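Local atomic coordinates of sp1 protein (Swine acute diarrhea syndrome coronavirus, PDB entry 6LPA), a protein that probably suppresses host gene expression and helps the virus evade innate immunity. Residues D41-F47 and R86-S92; I70-Y74 and F101-F105. All blocks are in the same frame, centred on the assembly; numbering follows the deposited sequence.

Contact 1 of 2, residues D41-F47 and R86-S92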
loop_
_atom_site.group_PDB
_atom_site.type_symbol
_atom_site.label_atom_id
_atom_site.label_comp_id
_atom_site.label_asym_id
_atom_site.label_seq_id
_atom_site.Cartn_x
_atom_site.Cartn_y
_atom_site.Cartn_z
ATOM N N ASP A 41 16.767 -8.218 8.938
ATOM C CA ASP A 41 17.025 -8.595 7.545
ATOM C C ASP A 41 16.719 -7.467 6.562
ATOM O O ASP A 41 16.793 -7.680 5.349
ATOM C CB ASP A 41 16.211 -9.846 7.177
ATOM C CG ASP A 41 14.704 -9.629 7.311
ATOM O OD1 ASP A 41 14.282 -8.676 7.991
ATOM O OD2 ASP A 41 13.930 -10.424 6.744
ATOM N N CYS A 42 16.388 -6.280 7.061
ATOM C CA CYS A 42 15.881 -5.171 6.269
ATOM C C CYS A 42 16.783 -3.947 6.463
ATOM O O CYS A 42 17.404 -3.784 7.519
ATOM C CB CYS A 42 14.438 -4.845 6.700
ATOM S SG CYS A 42 13.201 -5.933 6.041
ATOM N N ARG A 43 16.816 -3.057 5.452
ATOM C CA ARG A 43 17.553 -1.800 5.518
ATOM C C ARG A 43 16.602 -0.632 5.319
ATOM O O ARG A 43 15.702 -0.691 4.481
ATOM C CB ARG A 43 18.680 -1.722 4.472
ATOM C CG ARG A 43 19.764 -2.791 4.640
ATOM C CD ARG A 43 20.600 -2.632 5.948
ATOM N NE ARG A 43 21.545 -3.742 6.059
ATOM C CZ ARG A 43 21.293 -4.888 6.694
ATOM N NH1 ARG A 43 20.134 -5.077 7.312
ATOM N NH2 ARG A 43 22.206 -5.844 6.727
ATOM N N PHE A 44 16.786 0.427 6.108
ATOM C CA PHE A 44 15.993 1.627 5.919
ATOM C C PHE A 44 16.599 2.484 4.816
ATOM O O PHE A 44 17.783 2.832 4.864
ATOM C CB PHE A 44 15.897 2.447 7.202
ATOM C CG PHE A 44 15.186 3.767 7.009
ATOM C CD1 PHE A 44 13.809 3.847 7.131
ATOM C CD2 PHE A 44 15.893 4.919 6.693
ATOM C CE1 PHE A 44 13.158 5.062 6.949
ATOM C CE2 PHE A 44 15.259 6.122 6.513
ATOM C CZ PHE A 44 13.890 6.200 6.634
ATOM N N VAL A 45 15.774 2.870 3.854
ATOM C CA VAL A 45 16.205 3.649 2.713
ATOM C C VAL A 45 15.357 4.905 2.737
ATOM O O VAL A 45 14.129 4.832 2.612
ATOM C CB VAL A 45 16.039 2.872 1.402
ATOM C CG1 VAL A 45 16.608 3.658 0.215
ATOM C CG2 VAL A 45 16.682 1.494 1.545
ATOM N N ALA A 46 16.002 6.050 2.935
ATOM C CA ALA A 46 15.285 7.313 2.994
ATOM C C ALA A 46 14.649 7.630 1.644
ATOM O O ALA A 46 15.159 7.255 0.582
ATOM C CB ALA A 46 16.235 8.442 3.401
ATOM N N PHE A 47 13.523 8.329 1.685
ATOM C CA PHE A 47 12.948 8.829 0.449
ATOM C C PHE A 47 13.902 9.843 -0.166
ATOM O O PHE A 47 14.415 10.731 0.527
ATOM C CB PHE A 47 11.589 9.479 0.687
ATOM C CG PHE A 47 10.978 10.036 -0.576
ATOM C CD1 PHE A 47 10.292 9.201 -1.452
ATOM C CD2 PHE A 47 11.163 11.369 -0.931
ATOM C CE1 PHE A 47 9.758 9.677 -2.638
ATOM C CE2 PHE A 47 10.609 11.866 -2.098
ATOM C CZ PHE A 47 9.910 11.007 -2.970
ATOM N N ARG A 86 8.504 8.898 4.108
ATOM C CA ARG A 86 9.852 9.197 4.586
ATOM C C ARG A 86 10.885 8.168 4.164
ATOM O O ARG A 86 12.085 8.458 4.203
ATOM C CB ARG A 86 9.864 9.302 6.117
ATOM C CG ARG A 86 8.910 10.336 6.647
ATOM C CD ARG A 86 9.199 11.689 5.982
ATOM N NE ARG A 86 8.217 12.672 6.410
ATOM C CZ ARG A 86 8.069 13.888 5.892
ATOM N NH1 ARG A 86 8.859 14.320 4.904
ATOM N NH2 ARG A 86 7.120 14.679 6.381
ATOM N N GLY A 87 10.461 6.980 3.773
ATOM C CA GLY A 87 11.415 5.972 3.377
ATOM C C GLY A 87 10.803 4.592 3.499
ATOM O O GLY A 87 9.610 4.445 3.747
ATOM N N TRP A 88 11.654 3.588 3.305
ATOM C CA TRP A 88 11.201 2.205 3.287
ATOM C C TRP A 88 12.153 1.334 4.094
ATOM O O TRP A 88 13.329 1.658 4.268
ATOM C CB TRP A 88 11.124 1.637 1.868
ATOM C CG TRP A 88 10.405 2.482 0.857
ATOM C CD1 TRP A 88 9.103 2.356 0.459
ATOM C CD2 TRP A 88 10.966 3.558 0.079
ATOM N NE1 TRP A 88 8.818 3.298 -0.520
ATOM C CE2 TRP A 88 9.939 4.049 -0.764
ATOM C CE3 TRP A 88 12.230 4.157 0.021
ATOM C CZ2 TRP A 88 10.141 5.118 -1.652
ATOM C CZ3 TRP A 88 12.430 5.232 -0.862
ATOM C CH2 TRP A 88 11.390 5.690 -1.696
ATOM N N LEU A 89 11.631 0.203 4.558
ATOM C CA LEU A 89 12.441 -0.908 5.040
ATOM C C LEU A 89 12.345 -2.000 3.990
ATOM O O LEU A 89 11.239 -2.442 3.653
ATOM C CB LEU A 89 11.955 -1.412 6.399
ATOM C CG LEU A 89 12.383 -0.623 7.631
ATOM C CD1 LEU A 89 11.432 -0.923 8.790
ATOM C CD2 LEU A 89 13.830 -0.998 7.992
ATOM N N ILE A 90 13.494 -2.413 3.466
ATOM C CA ILE A 90 13.575 -3.313 2.324
ATOM C C ILE A 90 14.569 -4.416 2.645
ATOM O O ILE A 90 15.696 -4.124 3.084
ATOM C CB ILE A 90 14.013 -2.568 1.047
ATOM C CG1 ILE A 90 13.290 -1.214 0.922
ATOM C CG2 ILE A 90 13.798 -3.450 -0.171
ATOM C CD1 ILE A 90 13.810 -0.313 -0.207
ATOM N N PRO A 91 14.222 -5.677 2.396
ATOM C CA PRO A 91 15.188 -6.765 2.616
ATOM C C PRO A 91 16.462 -6.499 1.832
ATOM O O PRO A 91 16.436 -6.293 0.614
ATOM C CB PRO A 91 14.438 -8.011 2.124
ATOM C CG PRO A 91 12.981 -7.666 2.306
ATOM C CD PRO A 91 12.903 -6.180 1.970
ATOM N N SER A 92 17.578 -6.455 2.556
ATOM C CA SER A 92 18.870 -6.138 1.970
ATOM C C SER A 92 19.965 -6.490 2.964
ATOM O O SER A 92 19.780 -6.363 4.178
ATOM C CB SER A 92 18.965 -4.651 1.597
ATOM O OG SER A 92 20.286 -4.352 1.201
#

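Contact 2 of 2, residues I70-Y74 and F101-F105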
loop_
_atom_site.group_PDB
_atom_site.type_symbol
_atom_site.label_atom_id
_atom_site.label_comp_id
_atom_site.label_asym_id
_atom_site.label_seq_id
_atom_site.Cartn_x
_atom_site.Cartn_y
_atom_site.Cartn_z
ATOM N N ILE A 70 7.532 11.052 14.279
ATOM C CA ILE A 70 6.874 9.763 14.519
ATOM C C ILE A 70 6.340 9.129 13.222
ATOM O O ILE A 70 5.563 9.754 12.489
ATOM C CB ILE A 70 5.727 9.901 15.513
ATOM C CG1 ILE A 70 6.215 10.519 16.824
ATOM C CG2 ILE A 70 5.092 8.523 15.784
ATOM C CD1 ILE A 70 5.268 10.277 17.986
ATOM N N LEU A 71 6.736 7.882 12.966
ATOM C CA LEU A 71 6.468 7.194 11.710
ATOM C C LEU A 71 5.442 6.087 11.905
ATOM O O LEU A 71 5.408 5.421 12.942
ATOM C CB LEU A 71 7.745 6.571 11.146
ATOM C CG LEU A 71 8.875 7.557 10.860
ATOM C CD1 LEU A 71 10.097 6.808 10.330
ATOM C CD2 LEU A 71 8.398 8.628 9.892
ATOM N N THR A 72 4.620 5.868 10.890
ATOM C CA THR A 72 3.820 4.655 10.838
ATOM C C THR A 72 4.246 3.808 9.641
ATOM O O THR A 72 4.463 4.319 8.532
ATOM C CB THR A 72 2.325 4.972 10.812
ATOM O OG1 THR A 72 2.035 5.823 9.709
ATOM C CG2 THR A 72 1.945 5.703 12.074
ATOM N N ALA A 73 4.399 2.514 9.892
ATOM C CA ALA A 73 4.921 1.567 8.924
ATOM C C ALA A 73 3.797 0.679 8.408
ATOM O O ALA A 73 2.933 0.252 9.177
ATOM C CB ALA A 73 6.017 0.710 9.553
ATOM N N TYR A 74 3.817 0.396 7.106
ATOM C CA TYR A 74 2.796 -0.454 6.510
ATOM C C TYR A 74 3.370 -1.030 5.229
ATOM O O TYR A 74 4.391 -0.562 4.725
ATOM C CB TYR A 74 1.507 0.324 6.234
ATOM C CG TYR A 74 1.715 1.550 5.365
ATOM C CD1 TYR A 74 2.179 2.739 5.914
ATOM C CD2 TYR A 74 1.432 1.524 4.008
ATOM C CE1 TYR A 74 2.372 3.858 5.137
ATOM C CE2 TYR A 74 1.628 2.651 3.209
ATOM C CZ TYR A 74 2.092 3.812 3.784
ATOM O OH TYR A 74 2.293 4.942 3.021
ATOM N N PHE A 101 14.543 5.355 15.530
ATOM C CA PHE A 101 13.301 5.822 14.937
ATOM C C PHE A 101 12.156 5.555 15.900
ATOM O O PHE A 101 12.247 4.705 16.788
ATOM C CB PHE A 101 12.989 5.124 13.602
ATOM C CG PHE A 101 14.025 5.337 12.539
ATOM C CD1 PHE A 101 15.205 4.601 12.533
ATOM C CD2 PHE A 101 13.814 6.252 11.527
ATOM C CE1 PHE A 101 16.173 4.800 11.536
ATOM C CE2 PHE A 101 14.766 6.445 10.534
ATOM C CZ PHE A 101 15.943 5.718 10.543
ATOM N N GLN A 102 11.050 6.256 15.687
ATOM C CA GLN A 102 9.816 5.965 16.402
ATOM C C GLN A 102 8.732 5.556 15.409
ATOM O O GLN A 102 8.390 6.330 14.505
ATOM C CB GLN A 102 9.395 7.161 17.246
ATOM C CG GLN A 102 9.885 6.994 18.670
ATOM C CD GLN A 102 9.956 8.290 19.415
ATOM O OE1 GLN A 102 10.182 9.350 18.823
ATOM N NE2 GLN A 102 9.770 8.223 20.730
ATOM N N VAL A 103 8.189 4.348 15.602
ATOM C CA VAL A 103 7.367 3.648 14.615
ATOM C C VAL A 103 6.136 3.027 15.277
ATOM O O VAL A 103 6.251 2.354 16.307
ATOM C CB VAL A 103 8.163 2.535 13.899
ATOM C CG1 VAL A 103 7.354 1.976 12.752
ATOM C CG2 VAL A 103 9.531 3.035 13.429
ATOM N N ILE A 104 4.973 3.210 14.655
ATOM C CA ILE A 104 3.759 2.475 14.995
ATOM C C ILE A 104 3.374 1.579 13.812
ATOM O O ILE A 104 3.850 1.753 12.686
ATOM C CB ILE A 104 2.590 3.415 15.352
ATOM C CG1 ILE A 104 3.098 4.713 15.963
ATOM C CG2 ILE A 104 1.622 2.730 16.316
ATOM C CD1 ILE A 104 2.028 5.752 16.102
ATOM N N PHE A 105 2.466 0.635 14.071
ATOM C CA PHE A 105 1.905 -0.237 13.026
ATOM C C PHE A 105 0.373 -0.250 13.060
ATOM O O PHE A 105 -0.274 -0.996 12.316
ATOM C CB PHE A 105 2.441 -1.664 13.177
ATOM C CG PHE A 105 3.887 -1.714 13.557
ATOM C CD1 PHE A 105 4.871 -1.662 12.587
ATOM C CD2 PHE A 105 4.265 -1.775 14.889
ATOM C CE1 PHE A 105 6.213 -1.690 12.933
ATOM C CE2 PHE A 105 5.604 -1.800 15.241
ATOM C CZ PHE A 105 6.581 -1.758 14.257
#

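Contact 1 of 2, residues D41-F47 and R86-S92
The carbonyl O of Asp41 receives the backbone N of Ser92 (3.1 Å), starting an antiparallel pairing of strands 42-46 and 85-91. Cys42 SG then lies beside the Pro91 ring, 4.1 Å from CD. Arg43 exchanges two backbone hydrogen bonds with Ile90. Its side chain bends at chi2 (-66°), bringing the guanidinium over the carbonyl of Ser92, whose O sits on one face 3.3 Å from CZ. In its own plane the guanidinium reaches Cys42 O through NH1 (3.0 Å), while NE bonds Ser94 O.

Phe44 and Leu89 form a non-hydrogen-bonded pair, with Leu89 CD2 4.1 Å from Phe44 CB. Phe44 CG stands anti to the backbone N (chi1 175°), which carries the ring along the strand until CZ passes Gly87 CA. With Arg86, this glycine makes a classic beta bulge opposite Leu65. The Phe44 backbone also hydrogen-bonds Ala9 and Ala11 of strand 6-11, so the two outermost strands of the sheet meet and close the six-stranded barrel of alphacoronavirus nsp1.

Val45 exchanges backbone bonds with Trp88, and its CG2 meets Ile90 CD1 at 3.8 Å. Past Ala46, Phe47 N donates to Arg86 O (2.9 Å), and its ring slants against the indole, CD1 to Trp88 CH2 3.7 Å.

Contact 2 of 2, residues I70-Y74 and F101-F105
Three backbone hydrogen bonds join Leu71 and Ala73 to the segment 101-105 in parallel register. Leu71 N donates to Gln102 O at 2.7 Å, and Leu71 O accepts from Ile104 N at 2.8 Å, so Leu71 reaches the residues before and after its partner Val103. Ile104 in turn straddles Thr72, since its own carbonyl O takes the N-H of Ala73 in a nearly straight bond (2.9 Å, 170° at the hydrogen). Weaker CA-H...O contacts fill in between, the shorter from Val103 CA to Leu71 O (3.1 Å).

Apolar packing falls on two faces. On that of Leu71 and Val103, the Ala73 methyl CB abuts Val103 CG1 (3.7 Å) and also touches the Phe105 ring, while Leu71 CD1 comes obliquely to CD2 of Phe101. Leu65 and Leu6 of the flanking strands 61-66 and 6-11 extend this face. On the other, Ile104 CD1 touches both Thr72 CG2 (4.0 Å) and Ile70 CG2, which approach it from directions nearly at right angles. The threonine torsion (chi1 57°) sets this up: it swings the methyl toward Ile104 and leaves OG1 between the backbone N and carbonyl carbon, where it makes a weak hydrogen bond to Glu66 O.

Polar side chains make no hydrogen bonds across the contact; Thr72 also packs on Ser25 of the second subunit. Cohesion between these two strands of the barrel therefore rests on main-chain bonds that depend little on residue identity, with aliphatic and aromatic groups packed on both faces, the Leu71 and Val103 side turned toward the barrel interior.

From the N terminus the chain runs through strand 6-11 to 41-47, then 70-74, 86-92 and 101-105, so the two contacts cross rather than nest. Contact 1 closes a loop of 38 residues that holds strand 61-66 and the first half of contact 2; the loop closed by contact 2 in turn holds the second half of contact 1. Both belong to one mixed sheet, contact 1 joining its strand 42-46 to 85-91 and contact 2 joining 71-77 to 96-104, with 61-66 between the two pairs. They also meet inside the barrel, on either side of strand 6-11, where Phe44 CD2 lies 3.9 Å from Phe101 CZ, and at Arg86 CG, 3.7 Å from Leu71 CD2.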